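Local coordinates for cysteine-rich repeat secretory protein 15 (Arabidopsis thaliana, PDB 6GRF) that probably modulates cell-to-cell trafficking at plasmodesmata, at residues A[65-69]-A[103-107]; A[121-127]-A[199-205]; A[142-146]-A[187-191]; A[182-186]-A[204-209]. One frame throughout, in Å; residues are numbered along the deposited sequence.

Contact 1 (A[65-69]-A[103-107])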
# COMPACT_ATOMS: atom_id res chain seq x y z
N LEU A 65 -8.55 -2.37 6.32
CA LEU A 65 -7.30 -2.86 6.87
C LEU A 65 -6.28 -1.72 6.91
O LEU A 65 -6.48 -0.64 6.35
CB LEU A 65 -6.80 -4.04 6.03
CG LEU A 65 -6.63 -3.81 4.52
CD1 LEU A 65 -5.48 -2.89 4.18
CD2 LEU A 65 -6.45 -5.13 3.81
N TYR A 66 -5.18 -1.98 7.63
CA TYR A 66 -4.00 -1.15 7.60
C TYR A 66 -2.79 -2.08 7.50
O TYR A 66 -2.83 -3.23 7.90
CB TYR A 66 -3.91 -0.25 8.83
CG TYR A 66 -3.61 -0.99 10.11
CD1 TYR A 66 -2.31 -1.12 10.58
CD2 TYR A 66 -4.62 -1.58 10.85
CE1 TYR A 66 -2.03 -1.82 11.74
CE2 TYR A 66 -4.36 -2.28 12.02
CZ TYR A 66 -3.05 -2.41 12.46
OH TYR A 66 -2.78 -3.10 13.61
N GLN A 67 -1.70 -1.54 6.94
CA GLN A 67 -0.42 -2.24 6.85
C GLN A 67 0.68 -1.21 7.09
O GLN A 67 0.78 -0.27 6.31
CB GLN A 67 -0.32 -2.93 5.48
CG GLN A 67 1.00 -3.64 5.25
CD GLN A 67 1.15 -4.83 6.17
OE1 GLN A 67 1.93 -4.82 7.12
NE2 GLN A 67 0.41 -5.88 5.89
N CYS A 68 1.43 -1.35 8.18
CA CYS A 68 2.64 -0.57 8.38
C CYS A 68 3.81 -1.24 7.66
O CYS A 68 3.77 -2.43 7.39
CB CYS A 68 2.99 -0.42 9.86
SG CYS A 68 1.77 0.55 10.78
N ARG A 69 4.85 -0.46 7.36
CA ARG A 69 6.11 -1.03 6.92
C ARG A 69 6.57 -2.03 7.99
O ARG A 69 6.71 -1.67 9.14
CB ARG A 69 7.14 0.07 6.66
CG ARG A 69 7.20 0.52 5.21
CD ARG A 69 8.20 1.64 4.98
NE ARG A 69 9.58 1.25 5.19
CZ ARG A 69 10.40 0.82 4.23
NH1 ARG A 69 9.91 0.55 3.03
NH2 ARG A 69 11.69 0.68 4.46
N GLU A 103 4.57 7.02 3.47
CA GLU A 103 5.81 6.27 3.35
C GLU A 103 5.79 5.05 4.30
O GLU A 103 6.21 3.96 3.92
CB GLU A 103 7.02 7.17 3.63
CG GLU A 103 8.35 6.45 3.56
CD GLU A 103 8.58 5.62 2.31
OE1 GLU A 103 8.30 6.13 1.19
OE2 GLU A 103 9.01 4.44 2.45
N GLY A 104 5.28 5.24 5.51
CA GLY A 104 5.35 4.24 6.56
C GLY A 104 4.14 3.31 6.64
O GLY A 104 4.22 2.29 7.29
N CYS A 105 3.01 3.67 6.04
CA CYS A 105 1.79 2.90 6.31
C CYS A 105 0.72 3.13 5.24
O CYS A 105 0.72 4.12 4.52
CB CYS A 105 1.23 3.18 7.70
SG CYS A 105 0.90 4.94 8.02
N PHE A 106 -0.18 2.14 5.16
CA PHE A 106 -1.26 2.10 4.24
C PHE A 106 -2.55 1.86 5.03
O PHE A 106 -2.56 1.03 5.93
CB PHE A 106 -1.00 1.01 3.20
CG PHE A 106 -2.14 0.75 2.25
CD1 PHE A 106 -2.45 1.66 1.26
CD2 PHE A 106 -2.87 -0.42 2.33
CE1 PHE A 106 -3.48 1.41 0.36
CE2 PHE A 106 -3.89 -0.68 1.43
CZ PHE A 106 -4.20 0.24 0.45
N LEU A 107 -3.60 2.62 4.70
CA LEU A 107 -4.91 2.50 5.33
C LEU A 107 -5.98 2.44 4.24
O LEU A 107 -5.94 3.22 3.31
CB LEU A 107 -5.11 3.73 6.22
CG LEU A 107 -6.44 3.79 6.96
CD1 LEU A 107 -6.56 2.63 7.94
CD2 LEU A 107 -6.57 5.11 7.68

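Contact 2 (A[121-127]-A[199-205])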
# COMPACT_ATOMS: atom_id res chain seq x y z
N SER A 121 -4.83 -4.38 -9.63
CA SER A 121 -5.05 -3.15 -10.38
C SER A 121 -4.04 -2.11 -9.92
O SER A 121 -3.64 -2.10 -8.77
CB SER A 121 -6.47 -2.64 -10.29
OG SER A 121 -7.05 -2.95 -9.04
N LEU A 122 -3.61 -1.26 -10.86
CA LEU A 122 -2.65 -0.21 -10.61
C LEU A 122 -3.30 0.92 -9.82
O LEU A 122 -4.28 1.50 -10.25
CB LEU A 122 -2.13 0.30 -11.96
CG LEU A 122 -1.19 1.50 -11.88
CD1 LEU A 122 -0.00 1.19 -10.98
CD2 LEU A 122 -0.73 1.91 -13.28
N ARG A 123 -2.72 1.26 -8.67
CA ARG A 123 -3.22 2.34 -7.83
C ARG A 123 -2.40 3.62 -8.06
O ARG A 123 -2.97 4.69 -8.15
CB ARG A 123 -3.18 1.93 -6.36
CG ARG A 123 -4.26 0.92 -6.00
CD ARG A 123 -5.64 1.41 -6.38
NE ARG A 123 -6.65 0.92 -5.45
CZ ARG A 123 -7.58 0.02 -5.74
NH1 ARG A 123 -7.71 -0.47 -6.96
NH2 ARG A 123 -8.40 -0.39 -4.79
N TYR A 124 -1.08 3.48 -8.15
CA TYR A 124 -0.19 4.62 -8.30
C TYR A 124 1.18 4.15 -8.79
O TYR A 124 1.65 3.07 -8.44
CB TYR A 124 -0.09 5.40 -6.98
CG TYR A 124 0.85 6.58 -7.01
CD1 TYR A 124 0.52 7.74 -7.70
CD2 TYR A 124 2.08 6.53 -6.37
CE1 TYR A 124 1.38 8.83 -7.74
CE2 TYR A 124 2.95 7.61 -6.41
CZ TYR A 124 2.60 8.76 -7.09
OH TYR A 124 3.46 9.82 -7.15
N LYS A 125 1.82 4.97 -9.63
CA LYS A 125 3.17 4.72 -10.09
C LYS A 125 3.88 6.06 -10.29
O LYS A 125 3.25 7.06 -10.61
CB LYS A 125 3.17 3.92 -11.39
CG LYS A 125 2.60 4.65 -12.60
CD LYS A 125 3.60 4.78 -13.71
CE LYS A 125 3.11 5.69 -14.82
NZ LYS A 125 3.79 7.01 -14.78
N LYS A 126 5.19 6.04 -10.08
CA LYS A 126 6.04 7.17 -10.35
C LYS A 126 7.38 6.64 -10.88
O LYS A 126 7.99 5.80 -10.23
CB LYS A 126 6.23 7.97 -9.06
CG LYS A 126 6.83 9.36 -9.24
CD LYS A 126 7.22 9.99 -7.91
CE LYS A 126 6.94 11.47 -7.83
NZ LYS A 126 7.90 12.23 -8.67
N CYS A 127 7.75 7.09 -12.08
CA CYS A 127 9.08 6.89 -12.64
C CYS A 127 9.89 8.17 -12.40
O CYS A 127 9.38 9.27 -12.61
CB CYS A 127 9.08 6.62 -14.14
SG CYS A 127 7.77 5.52 -14.75
N ALA A 199 15.04 5.14 -10.93
CA ALA A 199 14.25 4.86 -9.77
C ALA A 199 12.78 4.90 -10.16
O ALA A 199 12.37 5.76 -10.92
CB ALA A 199 14.56 5.87 -8.69
N ALA A 200 12.00 3.95 -9.65
CA ALA A 200 10.56 3.95 -9.88
C ALA A 200 9.84 3.21 -8.75
O ALA A 200 10.45 2.46 -8.02
CB ALA A 200 10.27 3.31 -11.21
N GLU A 201 8.52 3.44 -8.65
CA GLU A 201 7.66 2.78 -7.67
C GLU A 201 6.32 2.45 -8.33
O GLU A 201 5.81 3.23 -9.11
CB GLU A 201 7.52 3.63 -6.40
CG GLU A 201 7.22 5.11 -6.62
CD GLU A 201 7.12 5.95 -5.34
OE1 GLU A 201 7.55 5.45 -4.26
OE2 GLU A 201 6.61 7.11 -5.40
N VAL A 202 5.81 1.25 -8.05
CA VAL A 202 4.48 0.84 -8.47
C VAL A 202 3.71 0.32 -7.25
O VAL A 202 4.18 -0.56 -6.51
CB VAL A 202 4.55 -0.22 -9.58
CG1 VAL A 202 3.25 -1.00 -9.71
CG2 VAL A 202 4.93 0.42 -10.90
N TYR A 203 2.49 0.86 -7.08
CA TYR A 203 1.60 0.48 -6.00
C TYR A 203 0.33 -0.12 -6.61
O TYR A 203 -0.36 0.55 -7.36
CB TYR A 203 1.25 1.69 -5.14
CG TYR A 203 2.42 2.28 -4.41
CD1 TYR A 203 2.70 1.93 -3.10
CD2 TYR A 203 3.25 3.20 -5.02
CE1 TYR A 203 3.77 2.47 -2.42
CE2 TYR A 203 4.34 3.75 -4.36
CZ TYR A 203 4.60 3.37 -3.06
OH TYR A 203 5.66 3.91 -2.40
N LEU A 204 0.09 -1.40 -6.31
CA LEU A 204 -1.14 -2.06 -6.68
C LEU A 204 -2.05 -2.10 -5.45
O LEU A 204 -1.66 -1.66 -4.38
CB LEU A 204 -0.82 -3.46 -7.19
CG LEU A 204 0.23 -3.53 -8.30
CD1 LEU A 204 0.33 -4.94 -8.85
CD2 LEU A 204 -0.08 -2.53 -9.40
N ALA A 205 -3.26 -2.64 -5.62
CA ALA A 205 -4.26 -2.68 -4.56
C ALA A 205 -3.73 -3.39 -3.31
O ALA A 205 -4.01 -2.94 -2.20
CB ALA A 205 -5.52 -3.33 -5.08

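Contact 3 (A[142-146]-A[187-191])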
# COMPACT_ATOMS: atom_id res chain seq x y z
N ARG A 142 19.15 -4.31 -12.00
CA ARG A 142 17.76 -4.05 -11.72
C ARG A 142 16.96 -5.34 -11.88
O ARG A 142 16.18 -5.68 -11.01
CB ARG A 142 17.23 -2.95 -12.65
CG ARG A 142 15.81 -2.51 -12.32
CD ARG A 142 14.91 -2.63 -13.53
NE ARG A 142 14.85 -1.39 -14.27
CZ ARG A 142 14.28 -1.23 -15.46
NH1 ARG A 142 14.41 -2.13 -16.41
NH2 ARG A 142 13.58 -0.13 -15.67
N ASP A 143 17.15 -6.05 -13.00
CA ASP A 143 16.51 -7.32 -13.25
C ASP A 143 16.75 -8.29 -12.09
O ASP A 143 15.81 -8.92 -11.63
CB ASP A 143 16.94 -7.95 -14.57
CG ASP A 143 16.16 -7.43 -15.77
OD1 ASP A 143 15.21 -6.63 -15.54
OD2 ASP A 143 16.51 -7.80 -16.91
N ASP A 144 18.00 -8.42 -11.62
CA ASP A 144 18.29 -9.32 -10.50
C ASP A 144 17.54 -8.89 -9.23
O ASP A 144 17.03 -9.72 -8.49
CB ASP A 144 19.79 -9.41 -10.19
CG ASP A 144 20.64 -9.92 -11.34
OD1 ASP A 144 20.15 -10.75 -12.13
OD2 ASP A 144 21.79 -9.48 -11.43
N VAL A 145 17.48 -7.58 -8.97
CA VAL A 145 16.83 -7.05 -7.78
C VAL A 145 15.32 -7.33 -7.85
O VAL A 145 14.75 -7.84 -6.89
CB VAL A 145 17.14 -5.55 -7.63
CG1 VAL A 145 16.13 -4.82 -6.76
CG2 VAL A 145 18.54 -5.35 -7.08
N LEU A 146 14.70 -7.03 -8.99
CA LEU A 146 13.25 -7.17 -9.18
C LEU A 146 12.87 -8.65 -9.14
O LEU A 146 11.81 -9.00 -8.63
CB LEU A 146 12.83 -6.53 -10.51
CG LEU A 146 12.88 -5.00 -10.54
CD1 LEU A 146 12.34 -4.49 -11.86
CD2 LEU A 146 12.11 -4.39 -9.38
N VAL A 187 6.25 -5.90 -10.71
CA VAL A 187 7.55 -5.88 -11.34
C VAL A 187 7.36 -5.73 -12.84
O VAL A 187 8.07 -4.93 -13.49
CB VAL A 187 8.34 -7.15 -10.95
CG1 VAL A 187 9.44 -7.50 -11.94
CG2 VAL A 187 8.89 -7.00 -9.54
N GLY A 188 6.40 -6.48 -13.39
CA GLY A 188 6.01 -6.33 -14.78
C GLY A 188 5.72 -4.87 -15.10
O GLY A 188 6.13 -4.36 -16.13
N LYS A 189 5.01 -4.21 -14.19
CA LYS A 189 4.58 -2.84 -14.37
C LYS A 189 5.78 -1.89 -14.29
O LYS A 189 5.83 -0.93 -15.03
CB LYS A 189 3.55 -2.44 -13.32
CG LYS A 189 2.18 -3.07 -13.49
CD LYS A 189 1.46 -2.60 -14.72
CE LYS A 189 -0.03 -2.86 -14.65
NZ LYS A 189 -0.66 -2.54 -15.94
N LEU A 190 6.69 -2.15 -13.34
CA LEU A 190 7.88 -1.34 -13.18
C LEU A 190 8.65 -1.38 -14.50
O LEU A 190 9.03 -0.34 -15.02
CB LEU A 190 8.73 -1.83 -12.00
CG LEU A 190 8.30 -1.34 -10.61
CD1 LEU A 190 8.94 -2.15 -9.50
CD2 LEU A 190 8.59 0.14 -10.42
N LYS A 191 8.77 -2.57 -15.08
CA LYS A 191 9.53 -2.76 -16.31
C LYS A 191 8.82 -2.05 -17.47
O LYS A 191 9.46 -1.43 -18.29
CB LYS A 191 9.73 -4.24 -16.62
CG LYS A 191 10.70 -4.98 -15.71
CD LYS A 191 10.53 -6.48 -15.79
CE LYS A 191 11.23 -7.24 -14.68
NZ LYS A 191 12.67 -7.44 -14.98
O HOH W 1 13.53 -9.35 -13.42

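Contact 4 (A[182-186]-A[204-209])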
# COMPACT_ATOMS: atom_id res chain seq x y z
N CYS A 182 0.83 -10.92 -7.05
CA CYS A 182 0.69 -9.49 -6.94
C CYS A 182 2.03 -8.82 -7.25
O CYS A 182 2.09 -7.87 -8.03
CB CYS A 182 0.17 -9.10 -5.56
SG CYS A 182 -0.34 -7.37 -5.42
N LEU A 183 3.11 -9.32 -6.64
CA LEU A 183 4.45 -8.72 -6.83
C LEU A 183 4.93 -8.97 -8.26
O LEU A 183 5.55 -8.10 -8.84
CB LEU A 183 5.42 -9.28 -5.79
CG LEU A 183 5.20 -8.76 -4.38
CD1 LEU A 183 6.13 -9.42 -3.39
CD2 LEU A 183 5.34 -7.25 -4.33
N ALA A 184 4.60 -10.14 -8.82
CA ALA A 184 4.93 -10.44 -10.22
C ALA A 184 4.33 -9.36 -11.13
O ALA A 184 5.00 -8.86 -12.01
CB ALA A 184 4.44 -11.82 -10.62
N GLU A 185 3.07 -8.98 -10.88
CA GLU A 185 2.43 -7.94 -11.65
C GLU A 185 3.11 -6.58 -11.40
O GLU A 185 3.23 -5.79 -12.31
CB GLU A 185 0.93 -7.89 -11.32
CG GLU A 185 0.16 -6.83 -12.10
CD GLU A 185 -0.02 -7.12 -13.58
OE1 GLU A 185 0.38 -8.22 -14.01
OE2 GLU A 185 -0.56 -6.24 -14.30
N SER A 186 3.50 -6.28 -10.15
CA SER A 186 4.19 -5.02 -9.81
C SER A 186 5.45 -4.84 -10.66
O SER A 186 5.70 -3.77 -11.20
CB SER A 186 4.60 -4.99 -8.38
OG SER A 186 3.63 -4.33 -7.61
N LEU A 204 0.09 -1.40 -6.31
CA LEU A 204 -1.14 -2.06 -6.68
C LEU A 204 -2.05 -2.10 -5.45
O LEU A 204 -1.66 -1.66 -4.38
CB LEU A 204 -0.82 -3.46 -7.19
CG LEU A 204 0.23 -3.53 -8.30
CD1 LEU A 204 0.33 -4.94 -8.85
CD2 LEU A 204 -0.08 -2.53 -9.40
N ALA A 205 -3.26 -2.64 -5.62
CA ALA A 205 -4.26 -2.68 -4.56
C ALA A 205 -3.73 -3.39 -3.31
O ALA A 205 -4.01 -2.94 -2.20
CB ALA A 205 -5.52 -3.33 -5.08
N GLN A 206 -2.95 -4.47 -3.47
CA GLN A 206 -2.60 -5.36 -2.34
C GLN A 206 -1.07 -5.53 -2.15
O GLN A 206 -0.64 -6.33 -1.30
CB GLN A 206 -3.28 -6.71 -2.54
CG GLN A 206 -4.81 -6.65 -2.51
CD GLN A 206 -5.35 -6.86 -1.12
OE1 GLN A 206 -4.86 -6.28 -0.15
NE2 GLN A 206 -6.35 -7.72 -1.00
N CYS A 207 -0.26 -4.79 -2.91
CA CYS A 207 1.20 -4.87 -2.78
C CYS A 207 1.84 -3.66 -3.45
O CYS A 207 1.16 -2.89 -4.14
CB CYS A 207 1.75 -6.15 -3.41
SG CYS A 207 1.49 -6.29 -5.20
N TYR A 208 3.14 -3.47 -3.20
CA TYR A 208 3.93 -2.51 -3.95
C TYR A 208 5.40 -2.93 -4.01
O TYR A 208 5.86 -3.80 -3.28
CB TYR A 208 3.78 -1.10 -3.39
CG TYR A 208 4.44 -0.84 -2.05
CD1 TYR A 208 3.74 -0.99 -0.86
CD2 TYR A 208 5.74 -0.38 -1.98
CE1 TYR A 208 4.33 -0.70 0.36
CE2 TYR A 208 6.35 -0.10 -0.76
CZ TYR A 208 5.64 -0.25 0.41
OH TYR A 208 6.24 0.03 1.61
N ALA A 209 6.12 -2.28 -4.91
CA ALA A 209 7.52 -2.53 -5.17
C ALA A 209 8.15 -1.25 -5.71
O ALA A 209 7.52 -0.53 -6.49
CB ALA A 209 7.64 -3.67 -6.15

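Contact 1 (A[65-69]-A[103-107])
Gln67 and Phe106 face each other as an antiparallel hydrogen-bonded pair. Gln67 N donates to Phe106 O at 2.9 Å, and Phe106 N donates to Gln67 O at 2.8 Å. A third backbone bond, Arg69 N to Gly104 O at 2.8 Å, follows just past the end of strand 65-68. The Arg69 side chain then passes Glu103, its CD lying 3.2 Å from Glu103 O. Glu103 OE2 sits over one face of the guanidinium, 4.0 Å from Arg69 NH1. No N-H points at this oxygen, so any attraction is probably electrostatic alone; the salt bridge of Arg69 is to Asp71.

Apolar contacts lie on both faces. Leu65 CG stands between its backbone N and carbonyl carbon (chi1 55°), and its CD1 meets Phe106 CE2 obliquely at 3.9 Å. On the other face Tyr66 CB touches Leu107 CD1 at 4.0 Å, and Cys68 SG lies 4.1 Å from Cys105 CB. The two cysteines bond elsewhere, Cys68 to Cys77 and Cys105 to Cys80, both on helix 74-91. That helix also packs on Tyr66 and Leu107. Strand 62-68 runs between strands 105-110 and 44-49 of a five-stranded antiparallel sheet.

Contact 2 (A[121-127]-A[199-205])
Arg123 and Tyr124 both face Tyr203, a classic beta bulge. Tyr203 O accepts from both, at 2.8 Å from Arg123 N and 3.1 Å from Tyr124 N, with both donors in the carbonyl plane. Tyr203 N returns a bond to Tyr124 O at 2.7 Å. This is the tight part. The two tyrosine side chains lie side by side, with Tyr203 CD2 at the edge of the Tyr124 ring, 3.8 Å from Tyr124 CD2. On the helix side, Leu122 CD1 meets Leu204 CD2 at 4.0 Å, the side chains crossing at about a right angle.

Towards Lys126 the backbone stays well bonded: Lys126 N donates to Glu201 O, and Glu201 N to Lys126 O. Only the side chains are looser there. Glu201 CG stands between its backbone N and carbonyl carbon (chi1 47°), which brings Glu201 OE2 to 3.8 Å from Lys126 CB. The lysine chain bends away, leaving Lys126 NZ 6.2 Å from Glu201 OE2. Within strand 199-204, Tyr203 OH donates to Glu201 OE1 at 3.1 Å and holds the carboxylate beside the Tyr203 ring. The polar grip across the strands is therefore mainly backbone; the Lys126 and Glu201 charges probably add little.

Contact 3 (A[142-146]-A[187-191])
Leu146 has the most surface buried in this helix pair, and it points at Val187, Leu190 and Lys191. Its CB rests 3.8 Å from Val187 CG1, and the two side chains run alongside each other in opposite senses. The other valine methyl, Val187 CG2, lies 3.7 Å from the backbone Leu146 O. Further out the leucine forks. Leu146 CD2 goes to Leu190 CD1 at 3.9 Å, while Leu146 CD1 meets Lys191 CE at 4.1 Å, tip to tip.

Lys191 lies at the more exposed side of the contact. Its chain is extended as far as CE and then bends at chi4 (-82°), which turns the ammonium towards Asp143. Lys191 NZ forms a salt bridge with Asp143 OD1 at 2.7 Å, and the two side chains cross at about a right angle. A water accepts from Lys191 NZ at 2.6 Å and donates to Asp143 O at 2.9 Å. The ammonium is thus tied directly to the carboxylate and, through the water, to the backbone carbonyl of Asp143.

The helix segments run antiparallel; the axes of the two short segments come within 11.3 Å, at 159°. Leu190 also touches strands 199-204 and 207-213, and Val145 touches strand 156-161. Two antiparallel helices lying against a five-stranded antiparallel sheet are the pattern of the Gnk2-homologous (DUF26) domain.

Contact 4 (A[182-186]-A[204-209])
Cys182 and Cys207 form a disulfide that ties helix 176-193 to strand 207-213. Together with Cys170 and Cys179, Cys182 makes up the C-X8-C-X2-C signature of the DUF26 domain. The Cys182 side chain can be followed outward. SG is set anti to the backbone N (chi1 -169°), which directs it at the strand. Cys182 CB already lies 3.1 Å from Cys207 SG. One atom on, Cys182 SG bonds to Cys207 SG at 2.1 Å, with a chi3 of -93°, close to the relaxed right angle. The same Cys182 SG lies 3.8 Å from Gln206 C in the turn, and 4.3 Å from Leu204 CD1.

Other side chains of the helix pack around this bond. Leu183 brings its CD2 to 3.9 Å from Cys207 CB, beside the disulfide. The same methyl touches the backbone Tyr208 O. Glu185 CB and CG touch Leu204 CD1, the two side chains crossing at about a right angle, so that only the aliphatic part of the glutamate is used. In the turn, Gln206 NE2 is held by Asp173 and by the backbone of Lys117. One helical turn past the disulfide, Ser186 CB sits 4.0 Å from Ala209 CB. Ser186 OG is buried without a polar partner in the model, 3.6 Å from Leu204 CG.

Contact 1 comes first along the chain, in the first Gnk2-homologous range; the others lie in the second. Contact 3 falls between the segments of contact 2, and the segments of contact 4 alternate with those of both. Contacts 2 and 4 share Leu204, Ala205 and one sheet, with centres about 8 Å apart. Contacts 3 and 4 share one long helix, with centres about 11 Å apart. Leu190 of contact 3 packs on Ala200 and Val202 of contact 2. Contact 1, its centre about 15 Å from that of contact 2 and about 14 Å from that of contact 4, touches both (Phe106 on Ala205, Arg69 on Tyr208). These touches probably help pack the two domains, whose sheets share one strand order.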